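Local structure of discoidin-2 (Dictyostelium discoideum, 2VM9) at residues H72-Q86 and H144-V156. The protein is a trimeric galactose-binding lectin linked to cell adhesion, which may be necessary for spore formation and may take part in building the spore coat. Sequence-based numbering, arbitrary orientation.
With PO4 (phosphate ion), chain G.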
loop_
_atom_site.group_PDB
_atom_site.type_symbol
_atom_site.label_atom_id
_atom_site.label_comp_id
_atom_site.label_asym_id
_atom_site.label_seq_id
_atom_site.Cartn_x
_atom_site.Cartn_y
_atom_site.Cartn_z
ATOM N N HIS A 72 2.556 -6.710 -10.994
ATOM C CA HIS A 72 3.299 -7.458 -11.984
ATOM C C HIS A 72 2.259 -8.122 -12.868
ATOM O O HIS A 72 1.716 -9.178 -12.509
ATOM C CB HIS A 72 4.193 -8.490 -11.292
ATOM C CG HIS A 72 5.366 -7.871 -10.596
ATOM N ND1 HIS A 72 5.296 -7.386 -9.312
ATOM C CD2 HIS A 72 6.618 -7.600 -11.035
ATOM C CE1 HIS A 72 6.463 -6.869 -8.972
ATOM N NE2 HIS A 72 7.281 -6.978 -10.004
ATOM N N PHE A 73 1.946 -7.477 -13.996
ATOM C CA PHE A 73 0.921 -7.994 -14.884
ATOM C C PHE A 73 1.473 -9.123 -15.726
ATOM O O PHE A 73 2.474 -8.931 -16.428
ATOM C CB PHE A 73 0.399 -6.890 -15.799
ATOM C CG PHE A 73 -0.435 -5.853 -15.079
ATOM C CD1 PHE A 73 -1.700 -6.177 -14.597
ATOM C CD2 PHE A 73 0.039 -4.554 -14.914
ATOM C CE1 PHE A 73 -2.497 -5.181 -13.934
ATOM C CE2 PHE A 73 -0.725 -3.550 -14.276
ATOM C CZ PHE A 73 -2.003 -3.879 -13.772
ATOM N N VAL A 74 0.817 -10.278 -15.656
ATOM C CA VAL A 74 1.263 -11.474 -16.388
ATOM C C VAL A 74 0.465 -11.742 -17.667
ATOM O O VAL A 74 0.935 -12.450 -18.565
ATOM C CB VAL A 74 1.264 -12.756 -15.478
ATOM C CG1 VAL A 74 2.206 -12.563 -14.311
ATOM C CG2 VAL A 74 -0.167 -13.130 -14.994
ATOM N N ALA A 75 -0.756 -11.204 -17.751
ATOM C CA ALA A 75 -1.528 -11.377 -18.983
ATOM C C ALA A 75 -2.634 -10.358 -19.069
ATOM O O ALA A 75 -3.012 -9.733 -18.051
ATOM C CB ALA A 75 -2.132 -12.801 -19.067
ATOM N N ILE A 76 -3.114 -10.178 -20.299
ATOM C CA ILE A 76 -4.354 -9.431 -20.537
ATOM C C ILE A 76 -5.242 -10.307 -21.414
ATOM O O ILE A 76 -4.742 -11.013 -22.307
ATOM C CB ILE A 76 -4.062 -8.082 -21.242
ATOM C CG1 ILE A 76 -5.356 -7.276 -21.457
ATOM C CG2 ILE A 76 -3.310 -8.302 -22.595
ATOM C CD1 ILE A 76 -5.075 -5.891 -21.994
ATOM N N SER A 77 -6.554 -10.257 -21.180
ATOM C CA SER A 77 -7.500 -10.934 -22.038
ATOM C C SER A 77 -8.495 -9.896 -22.537
ATOM O O SER A 77 -8.940 -9.069 -21.750
ATOM C CB SER A 77 -8.271 -11.988 -21.274
ATOM O OG SER A 77 -7.398 -13.074 -20.993
ATOM N N THR A 78 -8.825 -9.946 -23.819
ATOM C CA THR A 78 -9.878 -9.080 -24.379
ATOM C C THR A 78 -10.936 -9.915 -25.093
ATOM O O THR A 78 -10.694 -11.042 -25.533
ATOM C CB THR A 78 -9.329 -7.985 -25.348
ATOM O OG1 THR A 78 -8.845 -8.599 -26.550
ATOM C CG2 THR A 78 -8.187 -7.175 -24.671
ATOM N N GLN A 79 -12.103 -9.305 -25.234
ATOM C CA GLN A 79 -13.259 -9.938 -25.786
ATOM C C GLN A 79 -14.043 -8.814 -26.455
ATOM O O GLN A 79 -13.911 -7.627 -26.112
ATOM C CB GLN A 79 -14.004 -10.549 -24.604
ATOM C CG GLN A 79 -15.132 -11.439 -24.868
ATOM C CD GLN A 79 -15.655 -11.981 -23.538
ATOM O OE1 GLN A 79 -15.673 -11.255 -22.532
ATOM N NE2 GLN A 79 -16.082 -13.237 -23.522
ATOM N N GLY A 80 -14.870 -9.175 -27.419
ATOM C CA GLY A 80 -15.744 -8.185 -28.001
ATOM C C GLY A 80 -16.975 -7.933 -27.124
ATOM O O GLY A 80 -17.046 -8.311 -25.931
ATOM N N ARG A 81 -17.929 -7.266 -27.737
ATOM C CA ARG A 81 -19.177 -6.895 -27.067
ATOM C C ARG A 81 -20.160 -8.051 -27.069
ATOM O O ARG A 81 -20.391 -8.676 -28.117
ATOM C CB ARG A 81 -19.787 -5.673 -27.775
ATOM C CG ARG A 81 -21.142 -5.276 -27.236
ATOM C CD ARG A 81 -21.592 -3.901 -27.764
ATOM N NE ARG A 81 -22.946 -3.662 -27.290
ATOM C CZ ARG A 81 -23.661 -2.575 -27.531
ATOM N NH1 ARG A 81 -23.138 -1.573 -28.247
ATOM N NH2 ARG A 81 -24.904 -2.490 -27.035
ATOM N N GLY A 82 -20.783 -8.324 -25.921
ATOM C CA GLY A 82 -21.671 -9.505 -25.839
ATOM C C GLY A 82 -22.976 -9.436 -26.632
ATOM O O GLY A 82 -23.438 -10.465 -27.146
ATOM N N ASP A 83 -23.555 -8.243 -26.775
ATOM C CA ASP A 83 -24.931 -8.084 -27.247
ATOM C C ASP A 83 -25.075 -7.446 -28.644
ATOM O O ASP A 83 -26.202 -7.273 -29.138
ATOM C CB ASP A 83 -25.748 -7.280 -26.227
ATOM C CG ASP A 83 -25.192 -5.887 -25.983
ATOM O OD1 ASP A 83 -23.980 -5.749 -25.693
ATOM O OD2 ASP A 83 -25.973 -4.936 -26.086
ATOM N N HIS A 84 -23.955 -7.088 -29.270
ATOM C CA HIS A 84 -23.966 -6.551 -30.659
ATOM C C HIS A 84 -22.636 -6.860 -31.332
ATOM O O HIS A 84 -21.667 -7.137 -30.649
ATOM C CB HIS A 84 -24.252 -5.056 -30.703
ATOM C CG HIS A 84 -25.695 -4.746 -30.507
ATOM N ND1 HIS A 84 -26.673 -5.243 -31.349
ATOM C CD2 HIS A 84 -26.346 -4.066 -29.532
ATOM C CE1 HIS A 84 -27.861 -4.845 -30.917
ATOM N NE2 HIS A 84 -27.689 -4.140 -29.812
ATOM N N ASP A 85 -22.611 -6.806 -32.661
ATOM C CA ASP A 85 -21.434 -7.211 -33.430
ATOM C C ASP A 85 -20.396 -6.091 -33.466
ATOM O O ASP A 85 -20.181 -5.457 -34.504
ATOM C CB ASP A 85 -21.848 -7.581 -34.863
ATOM C CG ASP A 85 -22.640 -8.871 -34.934
ATOM O OD1 ASP A 85 -22.664 -9.664 -33.964
ATOM O OD2 ASP A 85 -23.193 -9.124 -36.007
ATOM N N GLN A 86 -19.763 -5.854 -32.319
ATOM C CA GLN A 86 -18.723 -4.826 -32.206
ATOM C C GLN A 86 -17.600 -5.439 -31.424
ATOM O O GLN A 86 -17.847 -6.147 -30.430
ATOM C CB GLN A 86 -19.238 -3.618 -31.424
ATOM C CG GLN A 86 -20.405 -2.936 -32.100
ATOM C CD GLN A 86 -21.147 -1.977 -31.184
ATOM O OE1 GLN A 86 -20.815 -1.805 -29.996
ATOM N NE2 GLN A 86 -22.163 -1.340 -31.746
ATOM N N HIS A 144 -17.514 -0.813 -33.952
ATOM C CA HIS A 144 -17.380 0.175 -32.868
ATOM C C HIS A 144 -16.271 -0.251 -31.936
ATOM O O HIS A 144 -15.986 -1.434 -31.835
ATOM C CB HIS A 144 -18.690 0.259 -32.067
ATOM C CG HIS A 144 -18.870 1.569 -31.365
ATOM N ND1 HIS A 144 -19.529 2.633 -31.942
ATOM C CD2 HIS A 144 -18.445 1.995 -30.155
ATOM C CE1 HIS A 144 -19.530 3.655 -31.103
ATOM N NE2 HIS A 144 -18.863 3.296 -30.017
ATOM N N ILE A 145 -15.676 0.712 -31.235
ATOM C CA ILE A 145 -14.693 0.401 -30.212
ATOM C C ILE A 145 -15.501 -0.059 -28.985
ATOM O O ILE A 145 -15.992 0.752 -28.207
ATOM C CB ILE A 145 -13.825 1.610 -29.889
ATOM C CG1 ILE A 145 -13.006 1.999 -31.132
ATOM C CG2 ILE A 145 -12.913 1.304 -28.679
ATOM C CD1 ILE A 145 -12.302 3.375 -31.003
ATOM N N SER A 146 -15.643 -1.372 -28.869
ATOM C CA SER A 146 -16.388 -1.995 -27.786
ATOM C C SER A 146 -15.580 -3.204 -27.338
ATOM O O SER A 146 -15.118 -4.009 -28.162
ATOM C CB SER A 146 -17.795 -2.441 -28.251
ATOM O OG SER A 146 -18.572 -1.338 -28.721
ATOM N N LEU A 147 -15.401 -3.350 -26.024
ATOM C CA LEU A 147 -14.627 -4.490 -25.560
ATOM C C LEU A 147 -14.975 -4.853 -24.132
ATOM O O LEU A 147 -15.550 -4.039 -23.371
ATOM C CB LEU A 147 -13.111 -4.252 -25.681
ATOM C CG LEU A 147 -12.543 -3.174 -24.731
ATOM C CD1 LEU A 147 -12.179 -3.745 -23.364
ATOM C CD2 LEU A 147 -11.335 -2.484 -25.336
ATOM N N ARG A 148 -14.621 -6.088 -23.790
ATOM C CA ARG A 148 -14.561 -6.541 -22.413
ATOM C C ARG A 148 -13.142 -7.069 -22.212
ATOM O O ARG A 148 -12.481 -7.435 -23.175
ATOM C CB ARG A 148 -15.589 -7.639 -22.136
ATOM C CG ARG A 148 -17.032 -7.121 -22.168
ATOM C CD ARG A 148 -18.039 -8.299 -22.114
ATOM N NE ARG A 148 -18.040 -8.992 -23.411
ATOM C CZ ARG A 148 -18.652 -10.153 -23.648
ATOM N NH1 ARG A 148 -19.330 -10.772 -22.666
ATOM N NH2 ARG A 148 -18.564 -10.721 -24.855
ATOM N N TRP A 149 -12.667 -7.072 -20.964
ATOM C CA TRP A 149 -11.275 -7.408 -20.711
ATOM C C TRP A 149 -11.034 -7.765 -19.260
ATOM O O TRP A 149 -11.890 -7.525 -18.389
ATOM C CB TRP A 149 -10.332 -6.264 -21.134
ATOM C CG TRP A 149 -10.455 -4.999 -20.328
ATOM C CD1 TRP A 149 -11.597 -4.453 -19.767
ATOM C CD2 TRP A 149 -9.386 -4.111 -20.003
ATOM N NE1 TRP A 149 -11.271 -3.270 -19.104
ATOM C CE2 TRP A 149 -9.933 -3.033 -19.267
ATOM C CE3 TRP A 149 -8.013 -4.106 -20.290
ATOM C CZ2 TRP A 149 -9.139 -1.979 -18.782
ATOM C CZ3 TRP A 149 -7.237 -3.069 -19.828
ATOM C CH2 TRP A 149 -7.807 -2.005 -19.085
ATOM N N GLU A 150 -9.862 -8.348 -19.030
ATOM C CA GLU A 150 -9.385 -8.612 -17.693
ATOM C C GLU A 150 -7.872 -8.480 -17.713
ATOM O O GLU A 150 -7.213 -8.682 -18.751
ATOM C CB GLU A 150 -9.823 -10.002 -17.228
ATOM C CG GLU A 150 -9.373 -10.393 -15.791
ATOM C CD GLU A 150 -9.857 -9.396 -14.729
ATOM O OE1 GLU A 150 -10.806 -9.734 -13.997
ATOM O OE2 GLU A 150 -9.274 -8.297 -14.615
ATOM N N LEU A 151 -7.331 -8.088 -16.565
ATOM C CA LEU A 151 -5.896 -7.940 -16.391
ATOM C C LEU A 151 -5.513 -8.886 -15.296
ATOM O O LEU A 151 -6.146 -8.867 -14.232
ATOM C CB LEU A 151 -5.600 -6.505 -15.939
ATOM C CG LEU A 151 -5.663 -5.451 -17.049
ATOM C CD1 LEU A 151 -5.758 -4.069 -16.446
ATOM C CD2 LEU A 151 -4.429 -5.583 -18.013
ATOM N N TYR A 152 -4.465 -9.686 -15.540
ATOM C CA TYR A 152 -4.021 -10.729 -14.595
ATOM C C TYR A 152 -2.679 -10.326 -13.999
ATOM O O TYR A 152 -1.775 -9.927 -14.731
ATOM C CB TYR A 152 -3.906 -12.094 -15.272
ATOM C CG TYR A 152 -5.230 -12.524 -15.810
ATOM C CD1 TYR A 152 -6.137 -13.198 -14.993
ATOM C CD2 TYR A 152 -5.597 -12.205 -17.121
ATOM C CE1 TYR A 152 -7.374 -13.561 -15.448
ATOM C CE2 TYR A 152 -6.855 -12.570 -17.611
ATOM C CZ TYR A 152 -7.724 -13.269 -16.771
ATOM O OH TYR A 152 -8.957 -13.633 -17.179
ATOM N N ALA A 153 -2.578 -10.405 -12.674
ATOM C CA ALA A 153 -1.352 -9.976 -11.995
ATOM C C ALA A 153 -0.878 -11.073 -11.045
ATOM O O ALA A 153 -1.658 -11.930 -10.623
ATOM C CB ALA A 153 -1.604 -8.657 -11.205
ATOM N N LEU A 154 0.407 -11.049 -10.698
ATOM C CA LEU A 154 0.871 -11.954 -9.651
ATOM C C LEU A 154 0.165 -11.643 -8.338
ATOM O O LEU A 154 -0.083 -10.495 -8.042
ATOM C CB LEU A 154 2.370 -11.789 -9.424
ATOM C CG LEU A 154 3.257 -12.198 -10.597
ATOM C CD1 LEU A 154 4.728 -11.925 -10.237
ATOM C CD2 LEU A 154 3.012 -13.683 -10.924
ATOM N N PRO A 155 -0.129 -12.668 -7.530
ATOM C CA PRO A 155 -0.660 -12.387 -6.187
ATOM C C PRO A 155 0.354 -11.636 -5.351
ATOM O O PRO A 155 1.573 -11.741 -5.610
ATOM C CB PRO A 155 -0.853 -13.783 -5.555
ATOM C CG PRO A 155 -0.736 -14.722 -6.610
ATOM C CD PRO A 155 -0.022 -14.108 -7.800
ATOM N N VAL A 156 -0.143 -10.910 -4.350
ATOM C CA VAL A 156 0.709 -10.215 -3.384
ATOM C C VAL A 156 1.462 -11.253 -2.555
ATOM O O VAL A 156 0.923 -12.293 -2.207
ATOM C CB VAL A 156 -0.101 -9.219 -2.498
ATOM C CG1 VAL A 156 0.821 -8.452 -1.564
ATOM C CG2 VAL A 156 -0.838 -8.214 -3.386
HETATM P P PO4 G . -26.833 0.294 -28.286
HETATM O O1 PO4 G . -26.869 0.456 -29.797
HETATM O O2 PO4 G . -25.492 0.132 -27.835
HETATM O O3 PO4 G . -27.673 -0.921 -27.948
HETATM O O4 PO4 G . -27.532 1.477 -27.663
HETATM O O HOH W 1 1.153 -8.176 -8.780
HETATM O O HOH W 2 -8.855 -15.057 -19.577
#
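An antiparallel strand pair with a classic beta bulge joins residues 72-79 to 146-153 in the beta-sandwich of discoidin-2. At the bulge, Val74 and Ala75 both face Tyr152: Val74 N donates to Tyr152 O at 2.8 Å, Ala75 N only weakly. Beyond it Ser77 and Glu150 exchange two backbone hydrogen bonds. Ile76 and Trp149 share the face turned to strands 87-96 and 133-142, where Ile76 CD1 meets the indole edge at CE3 (3.8 Å). On the other face Ser77 OG approaches the edge of the Tyr152 ring, and a water bridges it to Tyr152 OH; the Ser77 hydroxyl also hydrogen-bonds Thr122.

Near the end of strand 72-79, side-chain bonds join the ladder. Arg148, bent at its third torsion (-73°), turns NE (2.8 Å) and NH2 (3.0 Å) side-on to Gly80 O. Its guanidinium is layered between Gln79 OE1, 3.3 Å above one face, and Gly82 N over the other; the Gln79 amide lies within 12° of parallel, held by Asn36 and Asn118. Gln86 OE1 takes Ser146 OG (2.6 Å) and Arg81 NH1 from opposite faces of its plane, while Arg81 forms a side-on salt bridge with Asp83 and hydrogen-bonds a phosphate, probably from the crystallisation liquor. Such antiparallel pairing fits the F5/8 type C (discoidin) beta-sandwich.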